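Local atomic coordinates of PDZ domain protein (PDB entry 4L8N), a protein that is of unknown function but combines PDZ domains with a DUF4136 domain and binds magnesium. Residues I153-N156 and N157-L160; D275-A278 and R279-P283; C286-Y289 and P290-Y294. All coordinates share one frame; numbering follows the deposited sequence.

Contact 1. Residues I153-N156 and N157-L160; sequences IDEN and NRKL
The guanidinium of Arg-158 is overlapped on one face by the methyl CG2 of Ile-153, which sits toward the rim of the group, with Ile-153 CG2 3.8 Å from Arg-158 NH2. The two side chains cross at about a right angle. They lie at the 3-10 turn that leads into helix 158-175, on the surface of the DUF4136 domain. Arg-158 is also held at its edge. It grips Glu-155 side-on, and NE and NH2 both reach one oxygen: Glu-155 OE2 is 2.8 Å from Arg-158 NH2 and 3.0 Å from Arg-158 NE. OE2 lies in the guanidinium plane and meets NH2 with its syn lone pair. A further, weak bond runs from NE to OE1. The carboxylate and guanidinium are nearly coplanar, 26° apart, so this salt bridge should resist rotation of the guanidinium. Both chains bend to make it, Glu-155 at chi2 (-57°) and Arg-158 at chi3 (-75°).

Asp-154 ties the turn together through both its backbone and its carboxylate. Asp-154 O accepts from Asn-157 N at 2.9 Å, with the donor above the carbonyl plane. The carboxylate serves two asparagines. Asp-154 OD1 takes ND2 of Asn-156 on the syn lone pair at 2.9 Å, and more weakly the backbone N of Asn-156. With an alanine here the carboxylate is gone, and the amides of Asn-156 and Asn-157 would probably lose their acceptors and be free to turn. Nearby, Glu-161 OE1 of the same helix accepts from Asp-154 N. Asn-157 occupies the N-cap position, yet its side chain makes no capping bond. The amide of Asn-157 is turned back to Asp-154 instead: Asn-157 ND2 reaches Asp-154 OD2 at 2.9 Å, nearly straight on to the C-O bond, with OD2 in the amide plane.

Contact 2. Residues D275-A278 and R279-P283; sequences DEYA and RVHVP
Two torsions bring Tyr-277 and His-281 together: the tyrosine CG stands opposite its own backbone N (chi1 -171°), while the histidine CG lies beside its own (chi1 -61°). The side chains, one helical turn apart, form an offset stack. The centroids are 3.9 Å apart and the planes 13° apart. ND1 of His-281 lies over the centre of the tyrosine ring. The same His-281 ND1 donates to Tyr-277 O at 2.8 Å, with that oxygen in the imidazole plane. Tyr-277 O also takes the regular helical bond from His-281 N at 3.0 Å. Two bonds therefore grip one carbonyl, and the one from ND1 should fix the rotation of the imidazole. One residue on, Val-282 N bonds to Ala-278 O at 2.7 Å. Pro-283 has no N-H to continue the series, and the helix kinks there.

The polar ends have partners elsewhere. Tyr-277 OH bonds to Glu-266 OE1, and His-281 NE2 to Arg-215 NH1 of the second subunit. Helix 274-285 thus lies between several elements: Tyr-277 and Ala-278 pack on strand 240-250, Tyr-277 and His-281 on Phe-131 of strand 123-135, and Val-282 on helix 158-175.

Contact 3. Residues C286-Y289 and P290-Y294; sequences CMQY and PYTKY
A type VI turn, with a cis peptide bond between Tyr-289 and Pro-290, reverses the chain in the buried loop between helix 274-285 and strand 298-309. The CA of Pro-290 sits over the face of the Tyr-289 ring, 4.0 Å from its centroid. This CH-pi contact is a familiar companion of cis proline after an aromatic residue. Across the turn, Thr-292 OG1 donates to Gln-288 O at 2.6 Å.

The side chain of Gln-288 carries most of the remaining contact. Its CG lies beside the backbone N (chi1 -74°), and beyond CG the chain runs extended along the returning arm of the loop, which brings the amide to the backbone of Lys-293 and Tyr-294. Gln-288 OE1 accepts from Tyr-294 N at 2.9 Å, in the carbonyl plane on a lone pair, and from Lys-293 N at 3.0 Å, tilted from that plane. Gln-288 NE2 donates at 3.0 Å to Tyr-294 O, on a lone pair of that oxygen. The amide is thus held flat by three bonds, and its two ends both bind Tyr-294. Two waters bridge Met-287 (a selenomethionine) and Tyr-291. One joins Met-287 O to Tyr-291 N, and the other joins the two carbonyl oxygens.

Around the loop, Lys-175 NZ of helix 158-175 bonds to Cys-286 O and Tyr-289 O. Trp-260 of strand 258-268 meets the Tyr-289 ring edge-to-face and bonds to Thr-292 OG1. Gln-288 and Thr-292 pack on strand 123-135, while Met-287, Gln-288 and Tyr-294 pack on strand 438-456.

How the contacts relate
The three contacts follow one another along the chain. Contact 1 starts helix 158-175, contact 2 lies on helix 274-285, and contact 3 is the loop that follows it. Contacts 1 and 2 touch by packing: Leu-160 CD1 is 3.5 Å from Asp-275 N, and their centres are about 17 Å apart. Contacts 2 and 3 are also about 17 Å apart between centres and adjoin in sequence. Contacts 1 and 3 do not meet; their nearest atoms are about 14 Å apart. Helix 158-175 nevertheless reaches both later contacts. Magnesium has been seen bound at Glu-239 and Asp-270 of this protein, though not to this chain. In contact 2, the side chain of Glu-276 is about 11 Å from that of Asp-270.

Contact 1. Residues I153-N156 and N157-L160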
ATOM      1  N   ILE A 153      -7.526  16.549  21.695  1.00 84.40           N
ATOM      2  CA  ILE A 153      -7.273  15.169  22.078  1.00 85.09           C
ATOM      3  C   ILE A 153      -8.608  14.416  22.317  1.00 90.92           C
ATOM      4  O   ILE A 153      -9.508  14.944  22.979  1.00 91.41           O
ATOM      5  CB  ILE A 153      -6.296  15.144  23.305  1.00 88.98           C
ATOM      6  CG1 ILE A 153      -4.829  15.230  22.804  1.00 87.76           C
ATOM      7  CG2 ILE A 153      -6.498  13.907  24.223  1.00 91.16           C
ATOM      8  CD1 ILE A 153      -3.769  15.649  23.832  1.00 96.91           C
ATOM      9  N   ASP A 154      -8.727  13.189  21.739  1.00 87.43           N
ATOM     10  CA  ASP A 154      -9.868  12.295  21.972  1.00 88.77           C
ATOM     11  C   ASP A 154      -9.651  11.703  23.357  1.00 94.30           C
ATOM     12  O   ASP A 154      -8.706  10.930  23.554  1.00 93.67           O
ATOM     13  CB  ASP A 154     -10.008  11.202  20.878  1.00 89.71           C
ATOM     14  CG  ASP A 154     -10.845   9.985  21.274  1.00 97.97           C
ATOM     15  OD1 ASP A 154     -11.949  10.177  21.833  1.00100.34           O
ATOM     16  OD2 ASP A 154     -10.395   8.846  21.027  1.00100.17           O
ATOM     17  N   GLU A 155     -10.498  12.108  24.320  1.00 92.08           N
ATOM     18  CA  GLU A 155     -10.420  11.742  25.737  1.00 92.70           C
ATOM     19  C   GLU A 155     -10.392  10.226  25.996  1.00 95.47           C
ATOM     20  O   GLU A 155      -9.727   9.791  26.947  1.00 94.71           O
ATOM     21  CB  GLU A 155     -11.563  12.403  26.513  1.00 96.03           C
ATOM     22  CG  GLU A 155     -11.285  13.866  26.830  1.00103.46           C
ATOM     23  CD  GLU A 155     -10.009  14.133  27.608  1.00119.18           C
ATOM     24  OE1 GLU A 155      -9.721  13.386  28.574  1.00114.96           O
ATOM     25  OE2 GLU A 155      -9.294  15.096  27.249  1.00109.00           O
ATOM     26  N   ASN A 156     -11.058   9.434  25.120  1.00 91.32           N
ATOM     27  CA  ASN A 156     -11.103   7.967  25.164  1.00 91.18           C
ATOM     28  C   ASN A 156      -9.707   7.356  24.982  1.00 93.17           C
ATOM     29  O   ASN A 156      -9.452   6.254  25.480  1.00 93.79           O
ATOM     30  CB  ASN A 156     -12.046   7.435  24.084  1.00 93.38           C
ATOM     31  CG  ASN A 156     -13.477   7.905  24.240  1.00121.74           C
ATOM     32  OD1 ASN A 156     -14.200   7.502  25.164  1.00120.15           O
ATOM     33  ND2 ASN A 156     -13.923   8.768  23.336  1.00111.04           N
ATOM     34  N   ASN A 157      -8.800   8.093  24.299  1.00 87.16           N
ATOM     35  CA  ASN A 157      -7.421   7.688  24.022  1.00 84.85           C
ATOM     36  C   ASN A 157      -6.388   8.747  24.451  1.00 87.44           C
ATOM     37  O   ASN A 157      -5.366   8.897  23.772  1.00 86.12           O
ATOM     38  CB  ASN A 157      -7.267   7.415  22.529  1.00 82.68           C
ATOM     39  CG  ASN A 157      -7.949   6.169  22.055  1.00 96.47           C
ATOM     40  OD1 ASN A 157      -7.506   5.045  22.324  1.00 93.93           O
ATOM     41  ND2 ASN A 157      -9.021   6.348  21.311  1.00 83.00           N
ATOM     42  N   ARG A 158      -6.629   9.454  25.581  1.00 84.08           N
ATOM     43  CA  ARG A 158      -5.753  10.524  26.084  1.00 83.55           C
ATOM     44  C   ARG A 158      -4.309  10.054  26.303  1.00 87.16           C
ATOM     45  O   ARG A 158      -3.384  10.713  25.818  1.00 86.23           O
ATOM     46  CB  ARG A 158      -6.306  11.150  27.380  1.00 84.64           C
ATOM     47  CG  ARG A 158      -5.311  12.074  28.089  1.00 88.47           C
ATOM     48  CD  ARG A 158      -5.969  13.066  29.025  1.00 96.50           C
ATOM     49  NE  ARG A 158      -6.626  14.157  28.307  1.00 99.35           N
ATOM     50  CZ  ARG A 158      -6.005  15.243  27.855  1.00113.29           C
ATOM     51  NH1 ARG A 158      -4.696  15.389  28.030  1.00101.42           N
ATOM     52  NH2 ARG A 158      -6.687  16.187  27.218  1.00 98.13           N
ATOM     53  N   LYS A 159      -4.122   8.930  27.022  1.00 83.50           N
ATOM     54  CA  LYS A 159      -2.805   8.375  27.341  1.00 81.92           C
ATOM     55  C   LYS A 159      -1.947   8.183  26.073  1.00 79.35           C
ATOM     56  O   LYS A 159      -0.821   8.684  26.029  1.00 77.94           O
ATOM     57  CB  LYS A 159      -2.939   7.046  28.118  1.00 86.78           C
ATOM     58  CG  LYS A 159      -3.588   7.192  29.500  1.00112.27           C
ATOM     59  CD  LYS A 159      -3.627   5.866  30.264  1.00125.61           C
ATOM     60  CE  LYS A 159      -4.382   5.949  31.573  1.00139.29           C
ATOM     61  NZ  LYS A 159      -5.859   5.945  31.381  1.00148.32           N
ATOM     62  N   LEU A 160      -2.498   7.500  25.048  1.00 72.47           N
ATOM     63  CA  LEU A 160      -1.839   7.200  23.771  1.00 69.67           C
ATOM     64  C   LEU A 160      -1.553   8.473  22.951  1.00 71.40           C
ATOM     65  O   LEU A 160      -0.417   8.668  22.529  1.00 70.75           O
ATOM     66  CB  LEU A 160      -2.698   6.209  22.953  1.00 69.54           C
ATOM     67  CG  LEU A 160      -2.367   6.005  21.464  1.00 72.56           C
ATOM     68  CD1 LEU A 160      -1.003   5.332  21.259  1.00 71.51           C
ATOM     69  CD2 LEU A 160      -3.435   5.204  20.792  1.00 73.49           C
TER

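Contact 2. Residues D275-A278 and R279-P283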
ATOM      1  N   ASP A 275       1.661   3.095  20.906  1.00 63.14           N
ATOM      2  CA  ASP A 275       2.569   4.065  21.530  1.00 61.92           C
ATOM      3  C   ASP A 275       4.018   3.690  21.217  1.00 63.47           C
ATOM      4  O   ASP A 275       4.792   4.564  20.801  1.00 62.48           O
ATOM      5  CB  ASP A 275       2.328   4.231  23.055  1.00 64.78           C
ATOM      6  CG  ASP A 275       2.200   2.968  23.904  1.00 76.76           C
ATOM      7  OD1 ASP A 275       2.883   1.967  23.596  1.00 76.09           O
ATOM      8  OD2 ASP A 275       1.502   3.022  24.941  1.00 84.97           O
ATOM      9  N   GLU A 276       4.355   2.383  21.337  1.00 58.66           N
ATOM     10  CA  GLU A 276       5.679   1.848  21.032  1.00 57.69           C
ATOM     11  C   GLU A 276       5.978   2.039  19.554  1.00 59.79           C
ATOM     12  O   GLU A 276       7.066   2.506  19.213  1.00 60.78           O
ATOM     13  CB  GLU A 276       5.796   0.372  21.444  1.00 60.20           C
ATOM     14  CG  GLU A 276       6.006   0.202  22.944  1.00 78.57           C
ATOM     15  CD  GLU A 276       6.001  -1.208  23.509  1.00114.36           C
ATOM     16  OE1 GLU A 276       6.411  -2.154  22.796  1.00124.45           O
ATOM     17  OE2 GLU A 276       5.638  -1.355  24.699  1.00109.59           O
ATOM     18  N   TYR A 277       4.984   1.769  18.693  1.00 54.43           N
ATOM     19  CA  TYR A 277       5.077   1.941  17.247  1.00 52.40           C
ATOM     20  C   TYR A 277       5.412   3.411  16.906  1.00 55.52           C
ATOM     21  O   TYR A 277       6.356   3.637  16.148  1.00 53.59           O
ATOM     22  CB  TYR A 277       3.774   1.475  16.526  1.00 52.23           C
ATOM     23  CG  TYR A 277       3.966   1.462  15.024  1.00 50.21           C
ATOM     24  CD1 TYR A 277       4.502   0.352  14.383  1.00 51.50           C
ATOM     25  CD2 TYR A 277       3.731   2.606  14.260  1.00 49.20           C
ATOM     26  CE1 TYR A 277       4.784   0.371  13.019  1.00 50.70           C
ATOM     27  CE2 TYR A 277       4.017   2.636  12.896  1.00 48.54           C
ATOM     28  CZ  TYR A 277       4.569   1.524  12.287  1.00 52.00           C
ATOM     29  OH  TYR A 277       4.902   1.549  10.958  1.00 53.37           O
ATOM     30  N   ALA A 278       4.632   4.390  17.457  1.00 53.44           N
ATOM     31  CA  ALA A 278       4.818   5.844  17.256  1.00 53.65           C
ATOM     32  C   ALA A 278       6.236   6.292  17.689  1.00 59.95           C
ATOM     33  O   ALA A 278       6.919   6.974  16.915  1.00 59.16           O
ATOM     34  CB  ALA A 278       3.757   6.644  18.020  1.00 54.68           C
ATOM     35  N   ARG A 279       6.690   5.858  18.895  1.00 57.27           N
ATOM     36  CA  ARG A 279       8.017   6.174  19.432  1.00 56.99           C
ATOM     37  C   ARG A 279       9.135   5.827  18.448  1.00 58.09           C
ATOM     38  O   ARG A 279      10.051   6.630  18.287  1.00 59.35           O
ATOM     39  CB  ARG A 279       8.275   5.436  20.761  1.00 60.22           C
ATOM     40  CG  ARG A 279       7.575   6.045  21.947  1.00 69.32           C
ATOM     41  CD  ARG A 279       8.223   5.589  23.233  1.00 77.90           C
ATOM     42  NE  ARG A 279       7.390   5.905  24.400  1.00 84.75           N
ATOM     43  CZ  ARG A 279       7.413   7.064  25.053  1.00 95.53           C
ATOM     44  NH1 ARG A 279       8.228   8.042  24.660  1.00 77.31           N
ATOM     45  NH2 ARG A 279       6.625   7.256  26.102  1.00 82.51           N
ATOM     46  N   VAL A 280       9.046   4.650  17.783  1.00 51.29           N
ATOM     47  CA  VAL A 280      10.045   4.161  16.830  1.00 48.52           C
ATOM     48  C   VAL A 280       9.929   4.869  15.476  1.00 51.07           C
ATOM     49  O   VAL A 280      10.937   5.315  14.944  1.00 50.74           O
ATOM     50  CB  VAL A 280       9.957   2.610  16.668  1.00 50.51           C
ATOM     51  CG1 VAL A 280      10.913   2.071  15.605  1.00 48.44           C
ATOM     52  CG2 VAL A 280      10.203   1.904  17.989  1.00 50.97           C
ATOM     53  N   HIS A 281       8.716   4.962  14.921  1.00 48.61           N
ATOM     54  CA  HIS A 281       8.459   5.426  13.551  1.00 46.28           C
ATOM     55  C   HIS A 281       8.199   6.908  13.369  1.00 51.38           C
ATOM     56  O   HIS A 281       8.562   7.400  12.300  1.00 51.75           O
ATOM     57  CB  HIS A 281       7.347   4.601  12.934  1.00 45.42           C
ATOM     58  CG  HIS A 281       7.730   3.156  12.862  1.00 48.08           C
ATOM     59  ND1 HIS A 281       7.499   2.293  13.924  1.00 50.01           N
ATOM     60  CD2 HIS A 281       8.382   2.478  11.880  1.00 49.34           C
ATOM     61  CE1 HIS A 281       7.970   1.110  13.538  1.00 49.34           C
ATOM     62  NE2 HIS A 281       8.498   1.165  12.314  1.00 49.32           N
ATOM     63  N   VAL A 282       7.663   7.650  14.373  1.00 48.86           N
ATOM     64  CA  VAL A 282       7.513   9.114  14.230  1.00 49.53           C
ATOM     65  C   VAL A 282       8.867   9.733  13.721  1.00 54.35           C
ATOM     66  O   VAL A 282       8.829  10.478  12.725  1.00 54.35           O
ATOM     67  CB  VAL A 282       7.009   9.836  15.526  1.00 53.63           C
ATOM     68  CG1 VAL A 282       7.378  11.325  15.540  1.00 52.23           C
ATOM     69  CG2 VAL A 282       5.508   9.652  15.711  1.00 54.19           C
ATOM     70  N   PRO A 283      10.051   9.421  14.341  1.00 49.92           N
ATOM     71  CA  PRO A 283      11.316  10.015  13.841  1.00 49.01           C
ATOM     72  C   PRO A 283      11.688   9.582  12.408  1.00 51.05           C
ATOM     73  O   PRO A 283      12.270  10.374  11.673  1.00 51.25           O
ATOM     74  CB  PRO A 283      12.371   9.539  14.855  1.00 50.47           C
ATOM     75  CG  PRO A 283      11.613   9.070  16.043  1.00 55.15           C
ATOM     76  CD  PRO A 283      10.303   8.579  15.536  1.00 51.01           C
TER

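Contact 3. Residues C286-Y289 and P290-Y294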
ATOM      1  N   CYS A 286       8.990  11.458   9.985  1.00 50.59           N
ATOM      2  CA  CYS A 286       9.213  12.905   9.895  1.00 50.39           C
ATOM      3  C   CYS A 286      10.520  13.288   9.210  1.00 50.49           C
ATOM      4  O   CYS A 286      10.715  14.481   8.937  1.00 50.67           O
ATOM      5  CB  CYS A 286       9.099  13.554  11.263  1.00 52.21           C
ATOM      6  SG  CYS A 286       7.428  13.485  11.944  1.00 57.43           S
HETATM    7  N   MSE A 287      11.383  12.312   8.858  1.00 43.92           N
HETATM    8  CA  MSE A 287      12.617  12.630   8.116  1.00 42.82           C
HETATM    9  C   MSE A 287      12.261  13.169   6.719  1.00 49.13           C
HETATM   10  O   MSE A 287      13.091  13.822   6.078  1.00 49.12           O
HETATM   11  CB  MSE A 287      13.540  11.415   8.020  1.00 43.67           C
HETATM   12  CG  MSE A 287      14.507  11.341   9.186  1.00 49.84           C
HETATM   13 SE   MSE A 287      15.670   9.780   9.179  0.75 55.81          SE
HETATM   14  CE  MSE A 287      16.705  10.272   7.769  1.00 52.92           C
ATOM     15  N   GLN A 288      11.004  12.916   6.262  1.00 45.57           N
ATOM     16  CA  GLN A 288      10.557  13.427   4.978  1.00 45.32           C
ATOM     17  C   GLN A 288       9.792  14.738   5.122  1.00 48.37           C
ATOM     18  O   GLN A 288       9.265  15.220   4.130  1.00 50.44           O
ATOM     19  CB  GLN A 288       9.777  12.390   4.176  1.00 46.38           C
ATOM     20  CG  GLN A 288      10.714  11.332   3.611  1.00 46.77           C
ATOM     21  CD  GLN A 288      10.181  10.722   2.371  1.00 57.13           C
ATOM     22  OE1 GLN A 288      10.703  10.939   1.273  1.00 54.05           O
ATOM     23  NE2 GLN A 288       9.105   9.971   2.527  1.00 50.98           N
ATOM     24  N   TYR A 289       9.782  15.357   6.326  1.00 43.30           N
ATOM     25  CA  TYR A 289       9.219  16.695   6.503  1.00 42.85           C
ATOM     26  C   TYR A 289      10.370  17.671   6.796  1.00 48.03           C
ATOM     27  O   TYR A 289      11.069  17.472   7.797  1.00 47.55           O
ATOM     28  CB  TYR A 289       8.114  16.786   7.584  1.00 43.11           C
ATOM     29  CG  TYR A 289       7.408  18.122   7.484  1.00 44.34           C
ATOM     30  CD1 TYR A 289       6.462  18.358   6.485  1.00 45.49           C
ATOM     31  CD2 TYR A 289       7.819  19.215   8.260  1.00 44.70           C
ATOM     32  CE1 TYR A 289       5.885  19.621   6.312  1.00 45.88           C
ATOM     33  CE2 TYR A 289       7.252  20.485   8.087  1.00 45.58           C
ATOM     34  CZ  TYR A 289       6.278  20.678   7.117  1.00 52.44           C
ATOM     35  OH  TYR A 289       5.698  21.917   6.930  1.00 55.43           O
ATOM     36  N   PRO A 290      10.646  18.707   5.961  1.00 45.85           N
ATOM     37  CA  PRO A 290       9.920  19.165   4.766  1.00 47.18           C
ATOM     38  C   PRO A 290      10.383  18.577   3.426  1.00 55.74           C
ATOM     39  O   PRO A 290       9.786  18.888   2.394  1.00 55.74           O
ATOM     40  CB  PRO A 290      10.198  20.668   4.790  1.00 49.07           C
ATOM     41  CG  PRO A 290      11.568  20.779   5.360  1.00 52.40           C
ATOM     42  CD  PRO A 290      11.760  19.623   6.280  1.00 46.30           C
ATOM     43  N   TYR A 291      11.438  17.745   3.424  1.00 54.25           N
ATOM     44  CA  TYR A 291      11.968  17.222   2.179  1.00 53.83           C
ATOM     45  C   TYR A 291      11.488  15.791   1.915  1.00 55.32           C
ATOM     46  O   TYR A 291      12.026  14.837   2.465  1.00 54.36           O
ATOM     47  CB  TYR A 291      13.497  17.325   2.183  1.00 55.19           C
ATOM     48  CG  TYR A 291      14.153  16.931   0.877  1.00 56.49           C
ATOM     49  CD1 TYR A 291      13.758  17.506  -0.327  1.00 57.76           C
ATOM     50  CD2 TYR A 291      15.205  16.018   0.851  1.00 57.38           C
ATOM     51  CE1 TYR A 291      14.365  17.153  -1.529  1.00 59.87           C
ATOM     52  CE2 TYR A 291      15.825  15.661  -0.344  1.00 58.91           C
ATOM     53  CZ  TYR A 291      15.405  16.233  -1.534  1.00 65.38           C
ATOM     54  OH  TYR A 291      16.037  15.891  -2.708  1.00 63.16           O
ATOM     55  N   THR A 292      10.456  15.675   1.056  1.00 50.72           N
ATOM     56  CA  THR A 292       9.828  14.438   0.614  1.00 49.35           C
ATOM     57  C   THR A 292      10.327  14.069  -0.787  1.00 55.56           C
ATOM     58  O   THR A 292      10.104  14.825  -1.738  1.00 56.42           O
ATOM     59  CB  THR A 292       8.282  14.592   0.636  1.00 51.48           C
ATOM     60  OG1 THR A 292       7.828  14.888   1.957  1.00 50.30           O
ATOM     61  CG2 THR A 292       7.553  13.356   0.142  1.00 47.63           C
ATOM     62  N   LYS A 293      10.995  12.904  -0.918  1.00 53.93           N
ATOM     63  CA  LYS A 293      11.404  12.425  -2.231  1.00 54.69           C
ATOM     64  C   LYS A 293      10.821  11.010  -2.531  1.00 58.69           C
ATOM     65  O   LYS A 293      10.724  10.652  -3.700  1.00 60.87           O
ATOM     66  CB  LYS A 293      12.917  12.521  -2.494  1.00 57.65           C
ATOM     67  CG  LYS A 293      13.879  11.834  -1.547  1.00 66.64           C
ATOM     68  CD  LYS A 293      15.283  11.841  -2.185  1.00 76.45           C
ATOM     69  CE  LYS A 293      16.380  11.461  -1.215  1.00 96.31           C
ATOM     70  NZ  LYS A 293      17.621  11.036  -1.921  1.00111.04           N
ATOM     71  N   TYR A 294      10.339  10.270  -1.515  1.00 52.63           N
ATOM     72  CA  TYR A 294       9.707   8.942  -1.681  1.00 51.68           C
ATOM     73  C   TYR A 294       8.252   8.962  -1.253  1.00 56.23           C
ATOM     74  O   TYR A 294       7.957   9.191  -0.085  1.00 54.71           O
ATOM     75  CB  TYR A 294      10.454   7.853  -0.894  1.00 52.01           C
ATOM     76  CG  TYR A 294      11.865   7.682  -1.394  1.00 55.44           C
ATOM     77  CD1 TYR A 294      12.125   7.006  -2.582  1.00 58.71           C
ATOM     78  CD2 TYR A 294      12.934   8.286  -0.741  1.00 55.48           C
ATOM     79  CE1 TYR A 294      13.415   6.912  -3.091  1.00 60.79           C
ATOM     80  CE2 TYR A 294      14.231   8.186  -1.236  1.00 57.10           C
ATOM     81  CZ  TYR A 294      14.466   7.491  -2.408  1.00 68.73           C
ATOM     82  OH  TYR A 294      15.737   7.379  -2.914  1.00 77.69           O
TER
HETATM   83  O   HOH W   1      13.104  16.482   5.661  1.00 46.98           O
HETATM   84  O   HOH W   2      14.183  13.277   3.359  1.00 54.55           O